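Long-range contacts in putative exported protein (Bacteroides fragilis, PDB 4RAA), which is of unknown function but folds as a six-bladed beta-propeller of the YWTD superfamily and is probably exported from the cytoplasm: residues L27-L32 and N352-F357; V40-L45 and L56-S61; I87-F92 and A103-Q108; T131-Q136 and S186-K191. All blocks are in the same frame, centred on the assembly; numbering follows the deposited sequence.

Contact 1 (L27-L32 and N352-F357)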
loop_
_atom_site.group_PDB
_atom_site.type_symbol
_atom_site.label_atom_id
_atom_site.label_comp_id
_atom_site.label_asym_id
_atom_site.label_seq_id
_atom_site.Cartn_x
_atom_site.Cartn_y
_atom_site.Cartn_z
ATOM N N LEU A 27 -5.602 -14.429 -40.896
ATOM C CA LEU A 27 -4.423 -14.764 -40.099
ATOM C C LEU A 27 -3.288 -13.776 -40.251
ATOM O O LEU A 27 -3.222 -12.992 -41.200
ATOM C CB LEU A 27 -3.877 -16.155 -40.504
ATOM C CG LEU A 27 -4.509 -17.413 -39.902
ATOM C CD1 LEU A 27 -6.029 -17.345 -39.805
ATOM C CD2 LEU A 27 -4.059 -18.634 -40.694
ATOM N N SER A 28 -2.380 -13.867 -39.293
ATOM C CA SER A 28 -1.151 -13.101 -39.277
ATOM C C SER A 28 -0.221 -13.789 -38.284
ATOM O O SER A 28 -0.690 -14.435 -37.342
ATOM C CB SER A 28 -1.413 -11.649 -38.893
ATOM O OG SER A 28 -0.202 -10.924 -38.851
ATOM N N PHE A 29 1.083 -13.673 -38.518
ATOM C CA PHE A 29 2.098 -14.288 -37.660
ATOM C C PHE A 29 3.174 -13.285 -37.257
ATOM O O PHE A 29 3.470 -12.346 -38.000
ATOM C CB PHE A 29 2.728 -15.478 -38.371
ATOM C CG PHE A 29 1.765 -16.593 -38.649
ATOM C CD1 PHE A 29 1.408 -17.486 -37.638
ATOM C CD2 PHE A 29 1.220 -16.769 -39.922
ATOM C CE1 PHE A 29 0.525 -18.529 -37.888
ATOM C CE2 PHE A 29 0.337 -17.817 -40.183
ATOM C CZ PHE A 29 -0.012 -18.696 -39.165
ATOM N N LEU A 30 3.738 -13.484 -36.071
ATOM C CA LEU A 30 4.797 -12.625 -35.548
ATOM C C LEU A 30 5.787 -13.471 -34.773
ATOM O O LEU A 30 5.386 -14.252 -33.907
ATOM C CB LEU A 30 4.218 -11.576 -34.611
ATOM C CG LEU A 30 5.155 -10.504 -34.044
ATOM C CD1 LEU A 30 5.832 -9.709 -35.156
ATOM C CD2 LEU A 30 4.371 -9.586 -33.117
ATOM N N LYS A 31 7.068 -13.277 -35.070
ATOM C CA LYS A 31 8.151 -13.984 -34.419
ATOM C C LYS A 31 8.678 -13.142 -33.247
ATOM O O LYS A 31 9.048 -11.980 -33.437
ATOM C CB LYS A 31 9.249 -14.213 -35.452
ATOM C CG LYS A 31 10.313 -15.148 -34.982
ATOM C CD LYS A 31 11.324 -15.480 -36.052
ATOM C CE LYS A 31 12.529 -16.129 -35.403
ATOM N NZ LYS A 31 12.183 -17.278 -34.514
ATOM N N LEU A 32 8.675 -13.709 -32.040
ATOM C CA LEU A 32 9.244 -13.032 -30.869
ATOM C C LEU A 32 10.763 -13.220 -30.873
ATOM O O LEU A 32 11.260 -14.324 -31.122
ATOM C CB LEU A 32 8.671 -13.579 -29.563
ATOM C CG LEU A 32 7.199 -13.281 -29.279
ATOM C CD1 LEU A 32 6.719 -14.093 -28.086
ATOM C CD2 LEU A 32 6.975 -11.801 -29.034
ATOM N N ASN A 352 11.813 -18.635 -29.139
ATOM C CA ASN A 352 10.540 -18.398 -28.455
ATOM C C ASN A 352 9.359 -18.621 -29.381
ATOM O O ASN A 352 9.507 -18.721 -30.594
ATOM C CB ASN A 352 10.460 -16.963 -27.881
ATOM C CG ASN A 352 11.374 -16.732 -26.678
ATOM O OD1 ASN A 352 11.854 -17.674 -26.040
ATOM N ND2 ASN A 352 11.591 -15.460 -26.342
ATOM N N SER A 353 8.176 -18.695 -28.787
ATOM C CA SER A 353 6.942 -18.941 -29.532
ATOM C C SER A 353 6.689 -17.965 -30.693
ATOM O O SER A 353 6.981 -16.763 -30.584
ATOM C CB SER A 353 5.724 -18.887 -28.589
ATOM O OG SER A 353 5.808 -19.877 -27.584
ATOM N N ILE A 354 6.198 -18.515 -31.807
ATOM C CA ILE A 354 5.704 -17.710 -32.928
ATOM C C ILE A 354 4.224 -17.494 -32.593
ATOM O O ILE A 354 3.467 -18.469 -32.465
ATOM C CB ILE A 354 5.830 -18.411 -34.303
ATOM C CG1 ILE A 354 7.312 -18.665 -34.629
ATOM C CG2 ILE A 354 5.135 -17.570 -35.390
ATOM C CD1 ILE A 354 7.572 -19.405 -35.928
ATOM N N LEU A 355 3.821 -16.232 -32.454
ATOM C CA LEU A 355 2.422 -15.899 -32.141
ATOM C C LEU A 355 1.553 -15.938 -33.391
ATOM O O LEU A 355 1.963 -15.483 -34.456
ATOM C CB LEU A 355 2.289 -14.510 -31.505
ATOM C CG LEU A 355 3.112 -14.243 -30.251
ATOM C CD1 LEU A 355 2.798 -12.849 -29.734
ATOM C CD2 LEU A 355 2.863 -15.297 -29.176
ATOM N N LEU A 356 0.362 -16.505 -33.225
ATOM C CA LEU A 356 -0.680 -16.547 -34.234
ATOM C C LEU A 356 -1.668 -15.458 -33.844
ATOM O O LEU A 356 -2.219 -15.489 -32.740
ATOM C CB LEU A 356 -1.396 -17.906 -34.249
ATOM C CG LEU A 356 -2.759 -18.025 -34.947
ATOM C CD1 LEU A 356 -2.747 -17.503 -36.378
ATOM C CD2 LEU A 356 -3.228 -19.470 -34.909
ATOM N N PHE A 357 -1.864 -14.501 -34.745
ATOM C CA PHE A 357 -2.875 -13.462 -34.607
ATOM C C PHE A 357 -3.990 -13.888 -35.555
ATOM O O PHE A 357 -3.741 -14.038 -36.759
ATOM C CB PHE A 357 -2.316 -12.095 -34.968
ATOM C CG PHE A 357 -1.341 -11.571 -33.958
ATOM C CD1 PHE A 357 0.001 -11.922 -34.028
ATOM C CD2 PHE A 357 -1.758 -10.731 -32.926
ATOM C CE1 PHE A 357 0.909 -11.442 -33.089
ATOM C CE2 PHE A 357 -0.848 -10.247 -31.993
ATOM C CZ PHE A 357 0.483 -10.603 -32.072
HETATM O O HOH W 1 10.433 -16.674 -32.334
#
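Ser28 and Leu30 carry the backbone pairing with Phe357 and Leu355, in an antiparallel ladder linking strand 27-31 to strand 354-357. Phe357 N donates to Ser28 O at 2.9 Å in a fairly straight bond (163°), whereas the return bond from Ser28 N is weak. Leu30 is gripped at both ends: its N reaches Leu355 O at 3.1 Å, and its O accepts from Leu355 N at 2.9 Å. On the face of Leu30 and Phe357, the phenyl ring turns its edge to leucine, with Phe357 CE1 3.6 Å from Leu30 CB. The other face holds Phe29 and Leu356, whose side chains lie alongside each other and point the same way. Leu356 CG stands anti to its backbone N (chi1 163°), and its CD1 meets Phe29 CE1 obliquely at 3.7 Å.

Beyond the ladder, a water accepts from Lys31 NZ and donates to Leu32 O and Asn352 O, tying the chain leaving strand 27-31 to the one entering strand 354-357. Lys31 NZ also forms a salt bridge with Asp351. Helix 338-345 covers Phe29 and Ile354 through Leu340, while strand 316-321 backs the opposite edge of strand 354-360.

A strand near the N-terminus thus becomes the outermost strand of a sheet otherwise built from C-terminal strands, the "Velcro" closure by which beta-propellers seal their ring.

Contact 2 (V40-L45 and L56-S61)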
loop_
_atom_site.group_PDB
_atom_site.type_symbol
_atom_site.label_atom_id
_atom_site.label_comp_id
_atom_site.label_asym_id
_atom_site.label_seq_id
_atom_site.Cartn_x
_atom_site.Cartn_y
_atom_site.Cartn_z
ATOM N N VAL A 40 11.073 -17.082 -23.073
ATOM C CA VAL A 40 9.661 -17.241 -22.742
ATOM C C VAL A 40 9.248 -18.705 -22.857
ATOM O O VAL A 40 9.438 -19.295 -23.906
ATOM C CB VAL A 40 8.774 -16.407 -23.712
ATOM C CG1 VAL A 40 7.283 -16.611 -23.420
ATOM C CG2 VAL A 40 9.126 -14.924 -23.632
ATOM N N LYS A 41 8.660 -19.261 -21.790
ATOM C CA LYS A 41 8.120 -20.640 -21.770
ATOM C C LYS A 41 6.649 -20.661 -22.181
ATOM O O LYS A 41 6.230 -21.497 -22.967
ATOM C CB LYS A 41 8.266 -21.272 -20.367
ATOM C CG LYS A 41 7.496 -22.580 -20.157
ATOM C CD LYS A 41 7.880 -23.288 -18.871
ATOM C CE LYS A 41 6.961 -24.479 -18.631
ATOM N NZ LYS A 41 7.448 -25.355 -17.531
ATOM N N ASN A 42 5.878 -19.743 -21.615
ATOM C CA ASN A 42 4.435 -19.657 -21.796
ATOM C C ASN A 42 4.037 -18.200 -22.056
ATOM O O ASN A 42 4.670 -17.300 -21.518
ATOM C CB ASN A 42 3.839 -20.207 -20.488
ATOM C CG ASN A 42 2.328 -20.143 -20.423
ATOM O OD1 ASN A 42 1.758 -19.127 -20.020
ATOM N ND2 ASN A 42 1.675 -21.265 -20.732
ATOM N N VAL A 43 3.043 -17.964 -22.913
ATOM C CA VAL A 43 2.507 -16.600 -23.131
ATOM C C VAL A 43 1.127 -16.666 -22.490
ATOM O O VAL A 43 0.120 -16.914 -23.163
ATOM C CB VAL A 43 2.481 -16.146 -24.615
ATOM C CG1 VAL A 43 1.851 -14.761 -24.768
ATOM C CG2 VAL A 43 3.895 -16.117 -25.176
ATOM N N GLY A 44 1.115 -16.486 -21.166
ATOM C CA GLY A 44 -0.100 -16.567 -20.359
ATOM C C GLY A 44 -1.118 -15.480 -20.622
ATOM O O GLY A 44 -2.291 -15.781 -20.831
ATOM N N LEU A 45 -0.662 -14.225 -20.609
ATOM C CA LEU A 45 -1.522 -13.051 -20.789
ATOM C C LEU A 45 -0.811 -12.015 -21.653
ATOM O O LEU A 45 0.410 -11.893 -21.572
ATOM C CB LEU A 45 -1.849 -12.479 -19.404
ATOM C CG LEU A 45 -2.654 -11.184 -19.214
ATOM C CD1 LEU A 45 -4.050 -11.241 -19.837
ATOM C CD2 LEU A 45 -2.752 -10.862 -17.724
ATOM N N LEU A 56 3.062 -11.674 -20.147
ATOM C CA LEU A 56 3.322 -12.354 -18.878
ATOM C C LEU A 56 3.568 -13.838 -19.137
ATOM O O LEU A 56 2.745 -14.498 -19.761
ATOM C CB LEU A 56 2.138 -12.210 -17.935
ATOM C CG LEU A 56 2.129 -12.986 -16.613
ATOM C CD1 LEU A 56 3.384 -12.735 -15.795
ATOM C CD2 LEU A 56 0.884 -12.595 -15.835
ATOM N N ASP A 57 4.700 -14.340 -18.654
ATOM C CA ASP A 57 5.072 -15.746 -18.749
ATOM C C ASP A 57 4.691 -16.337 -17.398
ATOM O O ASP A 57 5.537 -16.472 -16.522
ATOM C CB ASP A 57 6.579 -15.867 -19.060
ATOM C CG ASP A 57 7.092 -17.306 -19.072
ATOM O OD1 ASP A 57 6.299 -18.252 -18.905
ATOM O OD2 ASP A 57 8.318 -17.489 -19.260
ATOM N N SER A 58 3.417 -16.707 -17.243
ATOM C CA SER A 58 2.898 -17.265 -15.966
ATOM C C SER A 58 3.480 -18.637 -15.547
ATOM O O SER A 58 3.235 -19.087 -14.422
ATOM C CB SER A 58 1.360 -17.278 -15.951
ATOM O OG SER A 58 0.839 -17.854 -17.131
ATOM N N ALA A 59 4.226 -19.287 -16.442
ATOM C CA ALA A 59 4.936 -20.519 -16.130
ATOM C C ALA A 59 6.188 -20.198 -15.292
ATOM O O ALA A 59 6.389 -20.811 -14.246
ATOM C CB ALA A 59 5.310 -21.248 -17.406
ATOM N N ASN A 60 7.015 -19.255 -15.765
ATOM C CA ASN A 60 8.227 -18.775 -15.053
ATOM C C ASN A 60 8.031 -17.471 -14.245
ATOM O O ASN A 60 8.948 -17.046 -13.542
ATOM C CB ASN A 60 9.385 -18.565 -16.041
ATOM C CG ASN A 60 9.839 -19.851 -16.723
ATOM O OD1 ASN A 60 9.717 -20.950 -16.175
ATOM N ND2 ASN A 60 10.404 -19.711 -17.916
ATOM N N SER A 61 6.855 -16.849 -14.358
ATOM C CA SER A 61 6.483 -15.601 -13.674
ATOM C C SER A 61 7.363 -14.382 -13.972
ATOM O O SER A 61 7.747 -13.667 -13.059
ATOM C CB SER A 61 6.369 -15.813 -12.160
ATOM O OG SER A 61 5.906 -14.623 -11.525
#
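The carboxylate of Asp57 and the consecutive amides of Lys41 and Asn42 form the main polar link of this contact. Lys41 N donates to Asp57 OD2 at 3.1 Å, almost straight at 176°, and Asn42 N donates to Asp57 OD1, also at 3.1 Å but more bent. Both amides arrive from above the carboxylate plane. Asp57 CG lies anti to its own backbone N (chi1 176°), and OD1 additionally receives bonds from Ala59 N and Asn60 N, weak ones that bring the same group into the turn after the strand.

Among backbone bonds, Gly44 N reaches Leu56 O at 2.9 Å and Leu56 N reaches Leu45 O at 3.0 Å. Asp57 CA adds a CH contact to Asn42 O. A weak bond from Ser58 OG to Asn42 OD1 joins the side chains.

Apolar contact is modest. Ala59 CB fits against Asn42 CB and against Lys41 CD, 3.6 Å away, while the buried Leu45 and Leu56 share a face packed on Phe92 of strand 85-94.

Gly44 and Leu45 together face Leu56, a classic beta bulge, here where the chain arriving from strand 25-31 enters the innermost strand of the next propeller blade.

Contact 3 (I87-F92 and A103-Q108)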
loop_
_atom_site.group_PDB
_atom_site.type_symbol
_atom_site.label_atom_id
_atom_site.label_comp_id
_atom_site.label_asym_id
_atom_site.label_seq_id
_atom_site.Cartn_x
_atom_site.Cartn_y
_atom_site.Cartn_z
ATOM N N ILE A 87 7.602 -13.532 -7.250
ATOM C CA ILE A 87 7.775 -15.006 -7.335
ATOM C C ILE A 87 6.775 -15.644 -8.293
ATOM O O ILE A 87 7.185 -16.449 -9.128
ATOM C CB ILE A 87 7.730 -15.715 -5.939
ATOM C CG1 ILE A 87 9.110 -15.700 -5.261
ATOM C CG2 ILE A 87 7.397 -17.210 -6.028
ATOM C CD1 ILE A 87 9.704 -14.337 -5.022
ATOM N N LEU A 88 5.488 -15.333 -8.141
ATOM C CA LEU A 88 4.439 -15.950 -8.963
ATOM C C LEU A 88 3.288 -14.991 -9.329
ATOM O O LEU A 88 2.347 -14.780 -8.556
ATOM C CB LEU A 88 3.896 -17.213 -8.274
ATOM C CG LEU A 88 3.059 -18.162 -9.160
ATOM C CD1 LEU A 88 3.933 -18.889 -10.183
ATOM C CD2 LEU A 88 2.308 -19.165 -8.297
ATOM N N LEU A 89 3.392 -14.438 -10.534
ATOM C CA LEU A 89 2.411 -13.536 -11.108
ATOM C C LEU A 89 1.246 -14.297 -11.734
ATOM O O LEU A 89 1.456 -15.218 -12.511
ATOM C CB LEU A 89 3.070 -12.627 -12.166
ATOM C CG LEU A 89 3.627 -11.273 -11.716
ATOM C CD1 LEU A 89 4.281 -11.324 -10.358
ATOM C CD2 LEU A 89 4.567 -10.694 -12.771
ATOM N N SER A 90 0.031 -13.896 -11.374
ATOM C CA SER A 90 -1.208 -14.430 -11.930
ATOM C C SER A 90 -1.828 -13.480 -12.951
ATOM O O SER A 90 -2.503 -13.933 -13.864
ATOM C CB SER A 90 -2.215 -14.670 -10.812
ATOM O OG SER A 90 -2.383 -13.488 -10.058
ATOM N N SER A 91 -1.623 -12.175 -12.790
ATOM C CA SER A 91 -2.216 -11.174 -13.678
ATOM C C SER A 91 -1.593 -9.780 -13.502
ATOM O O SER A 91 -0.752 -9.563 -12.633
ATOM C CB SER A 91 -3.728 -11.068 -13.392
ATOM O OG SER A 91 -4.360 -10.202 -14.303
ATOM N N PHE A 92 -2.009 -8.856 -14.363
ATOM C CA PHE A 92 -1.631 -7.441 -14.268
ATOM C C PHE A 92 -2.653 -6.564 -15.012
ATOM O O PHE A 92 -3.539 -7.073 -15.688
ATOM C CB PHE A 92 -0.201 -7.202 -14.792
ATOM C CG PHE A 92 -0.045 -7.440 -16.272
ATOM C CD1 PHE A 92 0.189 -8.719 -16.769
ATOM C CD2 PHE A 92 -0.151 -6.379 -17.182
ATOM C CE1 PHE A 92 0.318 -8.939 -18.139
ATOM C CE2 PHE A 92 -0.028 -6.598 -18.552
ATOM C CZ PHE A 92 0.212 -7.881 -19.032
ATOM N N ALA A 103 1.094 -5.347 -11.229
ATOM C CA ALA A 103 1.153 -6.808 -11.316
ATOM C C ALA A 103 0.828 -7.428 -9.945
ATOM O O ALA A 103 1.273 -6.913 -8.903
ATOM C CB ALA A 103 2.523 -7.244 -11.786
ATOM N N ILE A 104 0.069 -8.534 -9.967
ATOM C CA ILE A 104 -0.381 -9.275 -8.777
ATOM C C ILE A 104 0.468 -10.534 -8.559
ATOM O O ILE A 104 0.402 -11.473 -9.355
ATOM C CB ILE A 104 -1.873 -9.688 -8.896
ATOM C CG1 ILE A 104 -2.761 -8.442 -9.023
ATOM C CG2 ILE A 104 -2.316 -10.537 -7.689
ATOM C CD1 ILE A 104 -4.217 -8.731 -9.317
ATOM N N ASP A 105 1.210 -10.550 -7.449
ATOM C CA ASP A 105 2.044 -11.673 -7.039
ATOM C C ASP A 105 1.266 -12.495 -5.999
ATOM O O ASP A 105 1.184 -12.093 -4.832
ATOM C CB ASP A 105 3.373 -11.143 -6.465
ATOM C CG ASP A 105 4.377 -12.247 -6.123
ATOM O OD1 ASP A 105 4.118 -13.449 -6.348
ATOM O OD2 ASP A 105 5.468 -11.900 -5.631
ATOM N N ILE A 106 0.684 -13.625 -6.433
ATOM C CA ILE A 106 -0.059 -14.550 -5.534
ATOM C C ILE A 106 0.821 -15.379 -4.578
ATOM O O ILE A 106 0.313 -15.942 -3.613
ATOM C CB ILE A 106 -1.036 -15.506 -6.280
ATOM C CG1 ILE A 106 -0.319 -16.406 -7.329
ATOM C CG2 ILE A 106 -2.152 -14.697 -6.907
ATOM C CD1 ILE A 106 -1.169 -17.537 -7.891
ATOM N N ALA A 107 2.119 -15.458 -4.850
ATOM C CA ALA A 107 3.041 -16.196 -3.999
ATOM C C ALA A 107 3.366 -15.409 -2.739
ATOM O O ALA A 107 3.383 -15.982 -1.651
ATOM C CB ALA A 107 4.319 -16.533 -4.755
ATOM N N GLN A 108 3.638 -14.111 -2.899
ATOM C CA GLN A 108 4.008 -13.220 -1.787
ATOM C C GLN A 108 2.886 -12.297 -1.272
ATOM O O GLN A 108 3.147 -11.454 -0.403
ATOM C CB GLN A 108 5.265 -12.429 -2.171
ATOM C CG GLN A 108 6.455 -13.345 -2.398
ATOM C CD GLN A 108 7.757 -12.614 -2.642
ATOM O OE1 GLN A 108 8.725 -12.806 -1.905
ATOM N NE2 GLN A 108 7.793 -11.774 -3.675
#
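Leu89 and Phe92 meet Ala103 and Asp105 on one face of the beta hairpin formed by strands 85-94 and 100-105, the two inner strands of a propeller blade. This is the buried part. Leu89 CD2 touches Ala103 CB at 4.1 Å, and Phe92 lays its CB beside the same alanine; Phe92 CG sits between the backbone N and the carbonyl carbon (chi1 67°), and its ring leads away from Ala103 to pack on Leu54 and Leu56 of strand 52-57. Backbone bonds lock the strands: Ser90 N to Ile104 O at 3.2 Å, and Ile104 N to Ser91 O at 3.0 Å, the latter practically straight (179°).

Toward solvent the strands give way to turns, and Leu88, Ile106 and Ala107 lie exposed. The side chains of Leu88 and Ile106 cross at a slant, with Leu88 CD2 3.9 Å from Ile106 CD1, and Ala107 CB touches both Ile87 CG2 and Leu88 CB.

Between these regions lies the buried carboxylate of Asp105, with two firm bonds on each oxygen. Leu88 N and Ala107 N approach OD1 from opposite faces of its plane, the second closing an Asx turn. Ile87 N meets OD2 at 3.1 Å from above the plane. Gln108, extended beyond CG, supplies the fourth donor: its NE2 lies 3.0 Å from Asp105 OD2, nearly in line with the carboxylate C-O bond.

Contact 4 (T131-Q136 and S186-K191)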
loop_
_atom_site.group_PDB
_atom_site.type_symbol
_atom_site.label_atom_id
_atom_site.label_comp_id
_atom_site.label_asym_id
_atom_site.label_seq_id
_atom_site.Cartn_x
_atom_site.Cartn_y
_atom_site.Cartn_z
ATOM N N THR A 131 -6.971 -13.314 -3.881
ATOM C CA THR A 131 -7.382 -12.933 -5.237
ATOM C C THR A 131 -6.229 -13.150 -6.231
ATOM O O THR A 131 -5.068 -13.156 -5.829
ATOM C CB THR A 131 -7.852 -11.460 -5.262
ATOM O OG1 THR A 131 -8.307 -11.118 -6.566
ATOM C CG2 THR A 131 -6.736 -10.484 -4.858
ATOM N N SER A 132 -6.560 -13.357 -7.509
ATOM C CA SER A 132 -5.560 -13.587 -8.587
ATOM C C SER A 132 -5.569 -12.585 -9.753
ATOM O O SER A 132 -4.568 -12.435 -10.445
ATOM C CB SER A 132 -5.748 -14.993 -9.183
ATOM O OG SER A 132 -6.975 -15.118 -9.889
ATOM N N CYS A 133 -6.669 -11.875 -9.938
ATOM C CA CYS A 133 -6.860 -11.057 -11.121
ATOM C C CYS A 133 -7.716 -9.825 -10.801
ATOM O O CYS A 133 -8.651 -9.929 -10.002
ATOM C CB CYS A 133 -7.466 -12.008 -12.162
ATOM S SG CYS A 133 -8.794 -11.391 -13.176
ATOM N N CYS A 134 -7.363 -8.678 -11.410
ATOM C CA CYS A 134 -8.021 -7.379 -11.182
ATOM C C CYS A 134 -8.061 -6.485 -12.429
ATOM O O CYS A 134 -7.230 -6.633 -13.318
ATOM C CB CYS A 134 -7.286 -6.628 -10.052
ATOM S SG CYS A 134 -7.838 -4.938 -9.663
ATOM N N LEU A 135 -9.025 -5.561 -12.469
ATOM C CA LEU A 135 -9.173 -4.571 -13.559
ATOM C C LEU A 135 -9.845 -3.281 -13.086
ATOM O O LEU A 135 -10.768 -3.324 -12.257
ATOM C CB LEU A 135 -9.962 -5.146 -14.743
ATOM C CG LEU A 135 -9.209 -5.862 -15.868
ATOM C CD1 LEU A 135 -10.232 -6.483 -16.804
ATOM C CD2 LEU A 135 -8.277 -4.917 -16.637
ATOM N N GLN A 136 -9.398 -2.146 -13.633
ATOM C CA GLN A 136 -9.950 -0.845 -13.259
ATOM C C GLN A 136 -11.217 -0.582 -14.064
ATOM O O GLN A 136 -11.185 -0.627 -15.290
ATOM C CB GLN A 136 -8.938 0.290 -13.482
ATOM C CG GLN A 136 -9.378 1.598 -12.831
ATOM C CD GLN A 136 -8.345 2.711 -12.884
ATOM O OE1 GLN A 136 -7.679 2.914 -13.891
ATOM N NE2 GLN A 136 -8.240 3.459 -11.805
ATOM N N SER A 186 -7.712 -18.728 -15.168
ATOM C CA SER A 186 -7.179 -17.876 -14.089
ATOM C C SER A 186 -7.609 -16.413 -14.250
ATOM O O SER A 186 -7.846 -15.733 -13.257
ATOM C CB SER A 186 -5.659 -17.981 -14.021
ATOM O OG SER A 186 -5.100 -17.619 -15.259
ATOM N N GLN A 187 -7.678 -15.948 -15.502
ATOM C CA GLN A 187 -8.132 -14.593 -15.867
ATOM C C GLN A 187 -9.584 -14.738 -16.391
ATOM O O GLN A 187 -9.798 -15.246 -17.494
ATOM C CB GLN A 187 -7.191 -14.015 -16.949
ATOM C CG GLN A 187 -7.400 -12.561 -17.357
ATOM C CD GLN A 187 -6.861 -11.558 -16.363
ATOM O OE1 GLN A 187 -5.919 -11.841 -15.619
ATOM N NE2 GLN A 187 -7.444 -10.356 -16.365
HETATM N N MSE A 188 -10.562 -14.277 -15.613
HETATM C CA MSE A 188 -12.013 -14.375 -15.960
HETATM C C MSE A 188 -12.701 -13.025 -15.874
HETATM O O MSE A 188 -13.897 -12.919 -15.569
HETATM C CB MSE A 188 -12.687 -15.503 -15.158
HETATM C CG MSE A 188 -13.120 -15.238 -13.701
HETATM SE SE MSE A 188 -11.660 -14.559 -12.579
HETATM C CE MSE A 188 -10.812 -16.277 -12.151
ATOM N N ILE A 189 -11.926 -11.984 -16.175
ATOM C CA ILE A 189 -12.372 -10.601 -16.193
ATOM C C ILE A 189 -11.661 -9.957 -17.381
ATOM O O ILE A 189 -10.442 -10.176 -17.556
ATOM C CB ILE A 189 -11.955 -9.827 -14.924
ATOM C CG1 ILE A 189 -12.188 -10.643 -13.649
ATOM C CG2 ILE A 189 -12.722 -8.512 -14.835
ATOM C CD1 ILE A 189 -11.768 -9.914 -12.389
ATOM N N TYR A 190 -12.403 -9.186 -18.183
ATOM C CA TYR A 190 -11.837 -8.486 -19.349
ATOM C C TYR A 190 -12.591 -7.203 -19.714
ATOM O O TYR A 190 -13.700 -6.941 -19.211
ATOM C CB TYR A 190 -11.742 -9.431 -20.564
ATOM C CG TYR A 190 -13.058 -9.955 -21.112
ATOM C CD1 TYR A 190 -13.847 -9.162 -21.948
ATOM C CD2 TYR A 190 -13.496 -11.269 -20.840
ATOM C CE1 TYR A 190 -15.048 -9.623 -22.468
ATOM C CE2 TYR A 190 -14.702 -11.746 -21.367
ATOM C CZ TYR A 190 -15.471 -10.909 -22.186
ATOM O OH TYR A 190 -16.661 -11.313 -22.733
ATOM N N LYS A 191 -11.961 -6.426 -20.603
ATOM C CA LYS A 191 -12.503 -5.178 -21.121
ATOM C C LYS A 191 -12.850 -5.261 -22.614
ATOM O O LYS A 191 -12.274 -6.067 -23.363
ATOM C CB LYS A 191 -11.533 -4.003 -20.893
ATOM C CG LYS A 191 -11.481 -3.477 -19.458
ATOM C CD LYS A 191 -10.877 -2.070 -19.341
ATOM C CE LYS A 191 -9.398 -2.021 -19.719
ATOM N NZ LYS A 191 -8.822 -0.661 -19.532
#
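Ser132 opens the contact, its OG lying 3.5 Å from Ser186 O, while its carbonyl O is taken by the hydroxyl of Ser90 in the preceding blade. Cys133 follows, its side chain directed at segment 186-191. Its SG rests against Ile189 CD1 at 3.4 Å and against the amide of Gln187, with NE2 3.6 Å away, while the selenium of selenomethionine Met188 stands at 4.3 Å. Gln187 bends at chi2 (77°), and its NE2 donates to Ile189 O within its own segment at 3.2 Å; its OE1 instead accepts from Ser91 OG.

Cys134 turns from the partner segment toward Trp144 and Phe93. Leu135 swings back, placing CD1 3.8 Å from Ile189 CG2 and 3.6 Å from Tyr190 CA, so that a methyl group lies over the partner backbone. At Gln136 the contact thins to a distant approach of Lys191 CD to its carbonyl O.

Strands 134-136 and 189-191 run roughly parallel, at 28° to each other, their axes 7.4 Å apart at the closest, and meet through the side chains of Cys133, Leu135 and Ile189, not through backbone bonds. They are the innermost strands of successive blades, packed in the face-to-face manner characteristic of a beta-propeller.

The four contacts follow the ring of blades in order, their centres 15 Å apart from contact 1 to contact 2 and 12 Å at each later step. Contact 1 closes the ring and encloses the others in sequence. It hands over to contact 2 through a probable hydrogen bond, Asn352 OD1 to Val40 N. Contacts 2 and 3 repeat one device in adjoining blades: an aspartate ending a strand clamps two consecutive amides of the chain entering the blade. A probable hydrogen bond, Ser61 OG 2.7 Å from Leu89 N, joins them. The serine pair of segment 87-92 ties contact 3 to contact 4, which lies nearest the chain's centre, about 9 Å from it.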